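S-adenosylmethionine:tRNA ribosyltransferase-isomerase (Thermotoga maritima, PDB 1VKY) probably transfers and isomerizes the ribose of S-adenosylmethionine onto preQ1-modified tRNA, forming epoxyqueuosine on the pathway to queuosine. Local coordinates at residues V42-T47 with I59-P64; G65-L70 with R247-R252; R334-F337 with G341-M344. All blocks are in the same frame, centred on the assembly; numbering follows the deposited sequence.

Interaction 1 of 3, residues V42-T47 with I59-P64; sequences VLHRKT and IEYLEP
Val42 and Tyr61 mark the nearest approach of the two backbones, their CA atoms 9.3 Å apart, so side chains alone bridge the gap. Residues 42-44 lie on strand 39-44, and the chain then coils through helical backbone angles at 45-47 without forming a regular helix. Opposite, 59-61 is the end of a 3-10 turn, tied off by the bond from Leu62 N to Ile59 O, after which 62-64 runs on extended toward strand 67-75. Tyr61 does most of the reaching: its ring comes in from the direction opposite to Val42, and both methyls of the valine meet its phenol end. CG1 of Val42 sits over one face of the Tyr61 ring in a CH-pi contact, 4.2 Å from the centroid and displaced toward the CE2-CZ rim, while CG2 of Val42 lies 3.9 Å from Tyr61 CZ. With CG1 anti to the backbone N (chi1 -176°), the valine presents the two branches side by side to the ring. His44 joins at the same rim. The two side chains cross at about a right angle, and CE1 of His44 lies 3.9 Å from Tyr61 CE2. The two rings meet rim to rim rather than stacking, their centroids 6.0 Å apart and their planes at 52°. The polar ends of both turn to strand 49-54: His44 NE2 and Tyr61 OH each hydrogen-bond to OE1 of Glu51, and Tyr61 OH also bonds to NE of Arg53. Leu345 and Leu347 at the C-terminal end of the chain touch Tyr61 as well. No hydrogen bond links 42-47 directly to 59-64; the contact is apolar and aromatic, and the carboxylate of Glu51, shared by the phenol and the imidazole, probably fixes how the two rings are turned.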
loop_
_atom_site.group_PDB
_atom_site.type_symbol
_atom_site.label_atom_id
_atom_site.label_comp_id
_atom_site.label_asym_id
_atom_site.label_seq_id
_atom_site.Cartn_x
_atom_site.Cartn_y
_atom_site.Cartn_z
ATOM N N VAL B 42 0.722 21.230 -10.632
ATOM C CA VAL B 42 1.110 21.420 -12.014
ATOM C C VAL B 42 2.277 22.389 -12.087
ATOM O O VAL B 42 2.179 23.531 -11.617
ATOM C CB VAL B 42 -0.072 21.946 -12.853
ATOM C CG1 VAL B 42 0.312 22.051 -14.302
ATOM C CG2 VAL B 42 -1.296 21.004 -12.720
ATOM N N LEU B 43 3.332 21.935 -12.752
ATOM C CA LEU B 43 4.554 22.675 -12.988
ATOM C C LEU B 43 4.695 23.028 -14.479
ATOM O O LEU B 43 4.671 22.161 -15.335
ATOM C CB LEU B 43 5.762 21.828 -12.550
ATOM C CG LEU B 43 6.161 21.935 -11.064
ATOM C CD1 LEU B 43 5.074 21.606 -10.161
ATOM C CD2 LEU B 43 7.335 21.066 -10.810
ATOM N N HIS B 44 4.828 24.323 -14.752
ATOM C CA HIS B 44 4.993 24.838 -16.103
ATOM C C HIS B 44 6.454 25.254 -16.238
ATOM O O HIS B 44 6.865 26.295 -15.726
ATOM C CB HIS B 44 4.072 26.041 -16.327
ATOM C CG HIS B 44 2.610 25.746 -16.168
ATOM N ND1 HIS B 44 1.799 25.422 -17.230
ATOM C CD2 HIS B 44 1.807 25.754 -15.075
ATOM C CE1 HIS B 44 0.561 25.242 -16.802
ATOM N NE2 HIS B 44 0.537 25.448 -15.501
ATOM N N ARG B 45 7.247 24.444 -16.913
ATOM C CA ARG B 45 8.703 24.643 -16.834
ATOM C C ARG B 45 9.200 25.941 -17.408
ATOM O O ARG B 45 10.032 26.576 -16.797
ATOM C CB ARG B 45 9.459 23.506 -17.501
ATOM C CG ARG B 45 9.356 22.166 -16.781
ATOM C CD ARG B 45 9.881 21.047 -17.638
ATOM N NE ARG B 45 9.016 20.727 -18.769
ATOM C CZ ARG B 45 9.333 19.823 -19.680
ATOM N NH1 ARG B 45 8.509 19.563 -20.667
ATOM N NH2 ARG B 45 10.482 19.174 -19.602
ATOM N N LYS B 46 8.718 26.334 -18.576
ATOM C CA LYS B 46 9.232 27.543 -19.224
ATOM C C LYS B 46 8.839 28.841 -18.508
ATOM O O LYS B 46 9.620 29.792 -18.427
ATOM C CB LYS B 46 8.781 27.597 -20.672
ATOM C CG LYS B 46 9.367 26.473 -21.561
ATOM C CD LYS B 46 8.465 26.261 -22.791
ATOM C CE LYS B 46 9.242 26.161 -24.121
ATOM N NZ LYS B 46 9.387 24.767 -24.642
ATOM N N THR B 47 7.626 28.888 -17.985
ATOM C CA THR B 47 7.167 30.075 -17.298
ATOM C C THR B 47 7.468 30.016 -15.816
ATOM O O THR B 47 7.390 31.025 -15.163
ATOM C CB THR B 47 5.664 30.261 -17.485
ATOM O OG1 THR B 47 4.981 29.149 -16.924
ATOM C CG2 THR B 47 5.293 30.247 -18.948
ATOM N N ILE B 59 -7.535 17.161 -17.339
ATOM C CA ILE B 59 -8.097 17.361 -18.668
ATOM C C ILE B 59 -7.977 18.815 -19.196
ATOM O O ILE B 59 -7.875 19.048 -20.390
ATOM C CB ILE B 59 -9.571 16.918 -18.644
ATOM C CG1 ILE B 59 -10.150 16.828 -20.062
ATOM C CG2 ILE B 59 -10.402 17.824 -17.739
ATOM C CD1 ILE B 59 -11.413 15.975 -20.106
ATOM N N GLU B 60 -7.971 19.784 -18.295
ATOM C CA GLU B 60 -7.838 21.219 -18.660
ATOM C C GLU B 60 -6.439 21.592 -19.211
ATOM O O GLU B 60 -6.217 22.732 -19.625
ATOM C CB GLU B 60 -8.119 22.075 -17.429
ATOM C CG GLU B 60 -9.518 21.852 -16.895
ATOM C CD GLU B 60 -9.782 22.643 -15.644
ATOM O OE1 GLU B 60 -8.976 23.531 -15.337
ATOM O OE2 GLU B 60 -10.788 22.415 -14.988
ATOM N N TYR B 61 -5.494 20.634 -19.166
ATOM C CA TYR B 61 -4.138 20.830 -19.636
ATOM C C TYR B 61 -3.860 20.036 -20.898
ATOM O O TYR B 61 -2.795 20.144 -21.454
ATOM C CB TYR B 61 -3.138 20.421 -18.538
ATOM C CG TYR B 61 -3.268 21.307 -17.334
ATOM C CD1 TYR B 61 -4.073 20.937 -16.279
ATOM C CD2 TYR B 61 -2.665 22.571 -17.305
ATOM C CE1 TYR B 61 -4.231 21.755 -15.165
ATOM C CE2 TYR B 61 -2.819 23.413 -16.211
ATOM C CZ TYR B 61 -3.613 22.995 -15.132
ATOM O OH TYR B 61 -3.782 23.806 -14.032
ATOM N N LEU B 62 -4.821 19.240 -21.343
ATOM C CA LEU B 62 -4.606 18.331 -22.443
ATOM C C LEU B 62 -5.460 18.774 -23.585
ATOM O O LEU B 62 -6.581 19.210 -23.413
ATOM C CB LEU B 62 -4.922 16.867 -22.058
ATOM C CG LEU B 62 -4.042 16.300 -20.913
ATOM C CD1 LEU B 62 -4.538 14.944 -20.387
ATOM C CD2 LEU B 62 -2.596 16.230 -21.323
ATOM N N GLU B 63 -4.907 18.648 -24.768
ATOM C CA GLU B 63 -5.594 19.018 -25.977
ATOM C C GLU B 63 -5.840 17.814 -26.886
ATOM O O GLU B 63 -5.222 16.776 -26.723
ATOM C CB GLU B 63 -4.817 20.100 -26.688
ATOM C CG GLU B 63 -3.391 19.792 -26.999
ATOM C CD GLU B 63 -2.632 21.033 -27.413
ATOM O OE1 GLU B 63 -2.261 21.849 -26.517
ATOM O OE2 GLU B 63 -2.440 21.171 -28.632
ATOM N N PRO B 64 -6.779 17.941 -27.813
ATOM C CA PRO B 64 -7.051 16.881 -28.770
ATOM C C PRO B 64 -5.757 16.474 -29.491
ATOM O O PRO B 64 -4.940 17.324 -29.868
ATOM C CB PRO B 64 -8.055 17.536 -29.739
ATOM C CG PRO B 64 -8.703 18.613 -28.967
ATOM C CD PRO B 64 -7.666 19.108 -28.021
#

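Interaction 2 of 3, residues G65-L70 with R247-R252; sequences GDLLVL and RETRER
One hydrogen bond joins the segments: NH2 of Arg252 donates to the carbonyl O of Gly65 at 2.8 Å, nearly straight at 170°. The oxygen lies in the guanidinium plane and offers a lone pair in its own carbonyl plane. A bend at chi3 (-53°) folds the arginine back along its helix, with one guanidinium face over CA of Thr249 and offset toward the rim, and brings NH2 to the carbonyl. NE of the same group bonds to OD1 of Asn254, so two of its nitrogens are held. Gly65 has positive phi (92°), where a CB would press on the preceding carbonyl oxygen; it would also come to 3.4 Å from Arg252 NE.

Here residues 247-252 of helix 240-252 pack beside the start of strand 67-75, an inner strand of the mixed sheet. Beyond this helix the chain soon rejoins the sheet as strand 256-259, parallel to 67-75 and next to it.

The remaining contacts are van der Waals. Leu67 and Thr249 have the closest CA atoms, 6.7 Å apart, and their side chains cross at about a right angle. CB of Leu67 lies 3.5 Å from Thr249 OG1, a hydroxyl hydrogen-bonded within the helix to the backbone O of Lys245. CG2 of Thr249 rests 3.8 Å from Gly65 O, while Lys245 and Leu246 also touch Leu67.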
loop_
_atom_site.group_PDB
_atom_site.type_symbol
_atom_site.label_atom_id
_atom_site.label_comp_id
_atom_site.label_asym_id
_atom_site.label_seq_id
_atom_site.Cartn_x
_atom_site.Cartn_y
_atom_site.Cartn_z
ATOM N N GLY B 65 -5.522 15.178 -29.601
ATOM C CA GLY B 65 -4.290 14.713 -30.241
ATOM C C GLY B 65 -3.114 14.462 -29.293
ATOM O O GLY B 65 -2.162 13.797 -29.683
ATOM N N ASP B 66 -3.137 14.979 -28.063
ATOM C CA ASP B 66 -2.084 14.604 -27.113
ATOM C C ASP B 66 -2.119 13.078 -26.865
ATOM O O ASP B 66 -3.179 12.451 -26.985
ATOM C CB ASP B 66 -2.242 15.339 -25.793
ATOM C CG ASP B 66 -1.791 16.782 -25.855
ATOM O OD1 ASP B 66 -1.015 17.160 -26.788
ATOM O OD2 ASP B 66 -2.182 17.597 -24.987
ATOM N N LEU B 67 -0.974 12.500 -26.481
ATOM C CA LEU B 67 -0.871 11.042 -26.255
ATOM C C LEU B 67 -0.438 10.762 -24.831
ATOM O O LEU B 67 0.627 11.198 -24.421
ATOM C CB LEU B 67 0.129 10.395 -27.233
ATOM C CG LEU B 67 0.272 8.853 -27.148
ATOM C CD1 LEU B 67 -0.884 8.125 -27.746
ATOM C CD2 LEU B 67 1.531 8.405 -27.857
ATOM N N LEU B 68 -1.279 10.038 -24.090
ATOM C CA LEU B 68 -0.964 9.587 -22.750
ATOM C C LEU B 68 -0.385 8.193 -22.867
ATOM O O LEU B 68 -1.025 7.301 -23.409
ATOM C CB LEU B 68 -2.217 9.546 -21.850
ATOM C CG LEU B 68 -2.641 10.912 -21.279
ATOM C CD1 LEU B 68 -4.049 10.868 -20.639
ATOM C CD2 LEU B 68 -1.700 11.363 -20.273
ATOM N N VAL B 69 0.846 8.017 -22.407
ATOM C CA VAL B 69 1.501 6.705 -22.461
ATOM C C VAL B 69 1.600 6.116 -21.091
ATOM O O VAL B 69 2.242 6.681 -20.185
ATOM C CB VAL B 69 2.928 6.771 -23.089
ATOM C CG1 VAL B 69 3.483 5.338 -23.330
ATOM C CG2 VAL B 69 2.894 7.517 -24.390
ATOM N N LEU B 70 0.980 4.958 -20.938
ATOM C CA LEU B 70 0.934 4.294 -19.639
ATOM C C LEU B 70 1.747 3.044 -19.649
ATOM O O LEU B 70 1.822 2.353 -20.649
ATOM C CB LEU B 70 -0.513 3.866 -19.316
ATOM C CG LEU B 70 -1.529 5.019 -19.243
ATOM C CD1 LEU B 70 -2.900 4.508 -19.627
ATOM C CD2 LEU B 70 -1.553 5.558 -17.891
ATOM N N ARG B 247 5.133 8.186 -33.188
ATOM C CA ARG B 247 5.525 8.846 -34.432
ATOM C C ARG B 247 4.410 9.746 -34.971
ATOM O O ARG B 247 4.645 10.884 -35.345
ATOM C CB ARG B 247 5.916 7.812 -35.481
ATOM C CG ARG B 247 6.360 8.480 -36.774
ATOM C CD ARG B 247 6.788 7.538 -37.931
ATOM N NE ARG B 247 5.959 6.338 -38.060
ATOM C CZ ARG B 247 4.718 6.307 -38.549
ATOM N NH1 ARG B 247 4.104 7.425 -38.965
ATOM N NH2 ARG B 247 4.082 5.136 -38.597
ATOM N N GLU B 248 3.184 9.261 -34.963
ATOM C CA GLU B 248 2.023 10.085 -35.385
ATOM C C GLU B 248 1.779 11.334 -34.525
ATOM O O GLU B 248 1.393 12.402 -35.032
ATOM C CB GLU B 248 0.767 9.230 -35.379
ATOM C CG GLU B 248 0.718 8.177 -36.474
ATOM C CD GLU B 248 -0.436 7.224 -36.294
ATOM O OE1 GLU B 248 -1.065 7.212 -35.206
ATOM O OE2 GLU B 248 -0.706 6.482 -37.246
ATOM N N THR B 249 1.993 11.203 -33.223
ATOM C CA THR B 249 1.806 12.315 -32.303
ATOM C C THR B 249 2.831 13.423 -32.573
ATOM O O THR B 249 2.490 14.596 -32.679
ATOM C CB THR B 249 1.951 11.796 -30.868
ATOM O OG1 THR B 249 0.971 10.788 -30.632
ATOM C CG2 THR B 249 1.550 12.857 -29.864
ATOM N N ARG B 250 4.076 13.016 -32.736
ATOM C CA ARG B 250 5.162 13.904 -33.139
ATOM C C ARG B 250 4.865 14.594 -34.480
ATOM O O ARG B 250 4.990 15.811 -34.603
ATOM C CB ARG B 250 6.450 13.107 -33.258
ATOM C CG ARG B 250 7.223 12.936 -31.962
ATOM C CD ARG B 250 8.388 13.938 -31.835
ATOM N NE ARG B 250 9.027 13.920 -30.513
ATOM C CZ ARG B 250 8.423 14.327 -29.407
ATOM N NH1 ARG B 250 7.173 14.770 -29.450
ATOM N NH2 ARG B 250 9.058 14.288 -28.269
ATOM N N GLU B 251 4.470 13.812 -35.476
ATOM C CA GLU B 251 4.082 14.366 -36.780
ATOM C C GLU B 251 2.976 15.398 -36.668
ATOM O O GLU B 251 3.031 16.415 -37.331
ATOM C CB GLU B 251 3.666 13.251 -37.732
ATOM C CG GLU B 251 4.851 12.398 -38.136
ATOM C CD GLU B 251 4.495 11.161 -38.957
ATOM O OE1 GLU B 251 5.464 10.477 -39.397
ATOM O OE2 GLU B 251 3.280 10.870 -39.140
ATOM N N ARG B 252 1.976 15.151 -35.830
ATOM C CA ARG B 252 0.883 16.116 -35.616
ATOM C C ARG B 252 1.315 17.343 -34.859
ATOM O O ARG B 252 0.565 18.307 -34.780
ATOM C CB ARG B 252 -0.250 15.487 -34.814
ATOM C CG ARG B 252 -1.073 14.524 -35.584
ATOM C CD ARG B 252 -2.351 14.167 -34.869
ATOM N NE ARG B 252 -2.171 13.695 -33.489
ATOM C CZ ARG B 252 -1.879 12.442 -33.164
ATOM N NH1 ARG B 252 -1.657 11.528 -34.091
ATOM N NH2 ARG B 252 -1.766 12.099 -31.896
#

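Interaction 3 of 3, residues R334-F337 with G341-M344; sequences RYRF and GDAM
OD1 of Asp342 is gripped by two donors: NH2 of Arg336, in a salt bridge at 3.0 Å, and backbone N of Arg39, at the start of strand 39-44. The salt bridge is bent, and the guanidinium and carboxylate planes stand 77° apart, so the two groups do not pair flat. On the other oxygen, backbone N of Arg336 donates to OD2 of Asp342 at 2.8 Å, almost straight (173°), meeting it from above the carboxylate plane. This gives the buried carboxylate three donors and would probably favour its charged form. In return, backbone N of Asp342 donates to the carbonyl O of Arg336 at 2.7 Å, from above the carbonyl plane. With its chain bent at chi3 (-46°), Arg336 curls over the backbone opposite, one guanidinium face above Gly341 CA and offset toward the rim. At the guanidinium edge a water accepts from NH2 of Arg336 at 2.7 Å and donates a weak bond to Gly341 O. Gly341 has its CA 3.5 Å from Arg336 O, and a CB there would collide with that oxygen and with Phe337 N. The ring of Tyr335 crosses the carboxylate nearly perpendicularly, its CD2 3.7 Å from Asp342 OD2, while its hydroxyl bonds to ND1 of His52. Replacing Asp342 by an alanine would probably leave the Arg336 guanidinium without its charge mate and freer to turn, and the amides of Arg336 and Arg39 without these acceptors. The contact closes a short connection between helix 320-332, which ends in a Schellman motif at Arg334, and strand 343-346: bonds from the Arg336 amide to the Asp342 carboxylate and from the Asp342 amide to the Arg336 carbonyl tie the loop at the entry to this inner strand of the mixed sheet.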
loop_
_atom_site.group_PDB
_atom_site.type_symbol
_atom_site.label_atom_id
_atom_site.label_comp_id
_atom_site.label_asym_id
_atom_site.label_seq_id
_atom_site.Cartn_x
_atom_site.Cartn_y
_atom_site.Cartn_z
ATOM N N ARG B 334 0.985 20.452 2.677
ATOM C CA ARG B 334 0.540 19.193 3.269
ATOM C C ARG B 334 0.023 18.230 2.202
ATOM O O ARG B 334 -0.915 17.449 2.416
ATOM C CB ARG B 334 -0.506 19.468 4.384
ATOM C CG ARG B 334 -0.061 20.497 5.447
ATOM C CD ARG B 334 1.064 20.046 6.353
ATOM N NE ARG B 334 0.669 18.911 7.181
ATOM C CZ ARG B 334 1.494 18.196 7.958
ATOM N NH1 ARG B 334 2.788 18.478 8.048
ATOM N NH2 ARG B 334 1.015 17.178 8.648
ATOM N N TYR B 335 0.654 18.240 1.029
ATOM C CA TYR B 335 0.357 17.202 0.043
ATOM C C TYR B 335 0.718 15.852 0.659
ATOM O O TYR B 335 1.591 15.761 1.553
ATOM C CB TYR B 335 1.199 17.379 -1.245
ATOM C CG TYR B 335 0.642 18.348 -2.252
ATOM C CD1 TYR B 335 0.533 19.700 -1.965
ATOM C CD2 TYR B 335 0.224 17.905 -3.521
ATOM C CE1 TYR B 335 0.027 20.613 -2.928
ATOM C CE2 TYR B 335 -0.270 18.800 -4.481
ATOM C CZ TYR B 335 -0.377 20.150 -4.179
ATOM O OH TYR B 335 -0.869 21.012 -5.180
ATOM N N ARG B 336 0.144 14.807 0.100
ATOM C CA ARG B 336 0.529 13.455 0.454
ATOM C C ARG B 336 1.498 12.868 -0.565
ATOM O O ARG B 336 1.352 13.092 -1.794
ATOM C CB ARG B 336 -0.694 12.577 0.552
ATOM C CG ARG B 336 -1.718 13.010 1.610
ATOM C CD ARG B 336 -3.046 12.273 1.453
ATOM N NE ARG B 336 -3.447 12.264 0.042
ATOM C CZ ARG B 336 -3.645 11.188 -0.732
ATOM N NH1 ARG B 336 -3.531 9.931 -0.252
ATOM N NH2 ARG B 336 -3.977 11.391 -2.020
ATOM N N PHE B 337 2.463 12.106 -0.039
ATOM C CA PHE B 337 3.631 11.642 -0.772
ATOM C C PHE B 337 3.664 10.130 -0.929
ATOM O O PHE B 337 2.988 9.379 -0.223
ATOM C CB PHE B 337 4.898 12.089 -0.062
ATOM C CG PHE B 337 5.166 13.552 -0.169
ATOM C CD1 PHE B 337 4.353 14.462 0.452
ATOM C CD2 PHE B 337 6.285 14.007 -0.821
ATOM C CE1 PHE B 337 4.605 15.796 0.368
ATOM C CE2 PHE B 337 6.543 15.367 -0.913
ATOM C CZ PHE B 337 5.703 16.247 -0.326
ATOM N N GLY B 341 -0.102 8.582 -2.520
ATOM C CA GLY B 341 -0.279 10.026 -2.354
ATOM C C GLY B 341 -0.752 10.761 -3.581
ATOM O O GLY B 341 -1.394 10.205 -4.462
ATOM N N ASP B 342 -0.397 12.032 -3.628
ATOM C CA ASP B 342 -0.893 12.922 -4.635
ATOM C C ASP B 342 -0.005 12.826 -5.907
ATOM O O ASP B 342 0.940 12.027 -5.964
ATOM C CB ASP B 342 -0.922 14.348 -4.079
ATOM C CG ASP B 342 -1.931 14.499 -2.977
ATOM O OD1 ASP B 342 -3.044 13.974 -3.139
ATOM O OD2 ASP B 342 -1.688 15.128 -1.939
ATOM N N ALA B 343 -0.338 13.629 -6.904
ATOM C CA ALA B 343 0.367 13.636 -8.188
ATOM C C ALA B 343 0.904 15.019 -8.594
ATOM O O ALA B 343 0.451 16.052 -8.114
ATOM C CB ALA B 343 -0.526 13.148 -9.259
ATOM N N MET B 344 1.870 14.981 -9.518
ATOM C CA MET B 344 2.473 16.154 -10.170
ATOM C C MET B 344 2.379 15.963 -11.693
ATOM O O MET B 344 2.643 14.854 -12.196
ATOM C CB MET B 344 3.937 16.229 -9.748
ATOM C CG MET B 344 4.729 17.329 -10.368
ATOM S SD MET B 344 6.417 17.325 -9.742
ATOM C CE MET B 344 6.224 18.241 -8.173
HETATM O O HOH W 1 -4.398 9.102 -3.383
#

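Overall arrangement
From the N terminus, interaction 1 closes first: after strand 49-54 the chain turns so that 59-64 rests against residues 42-44 of strand 39-44. The chain runs directly on into 65-70, where interaction 2 opens; its long loop of 176 residues takes in the six-stranded antiparallel sheet before helix 240-252 returns. Interaction 3 then closes a loop of only three residues near the C terminus. The three follow in series, none enclosing or crossing another, yet all reach the mixed sheet. Leu62 packs on Leu68 between interactions 1 and 2, and Leu43 on Met344 between 1 and 3, whereas 2 and 3 remain about 10 Å apart at their nearest atoms.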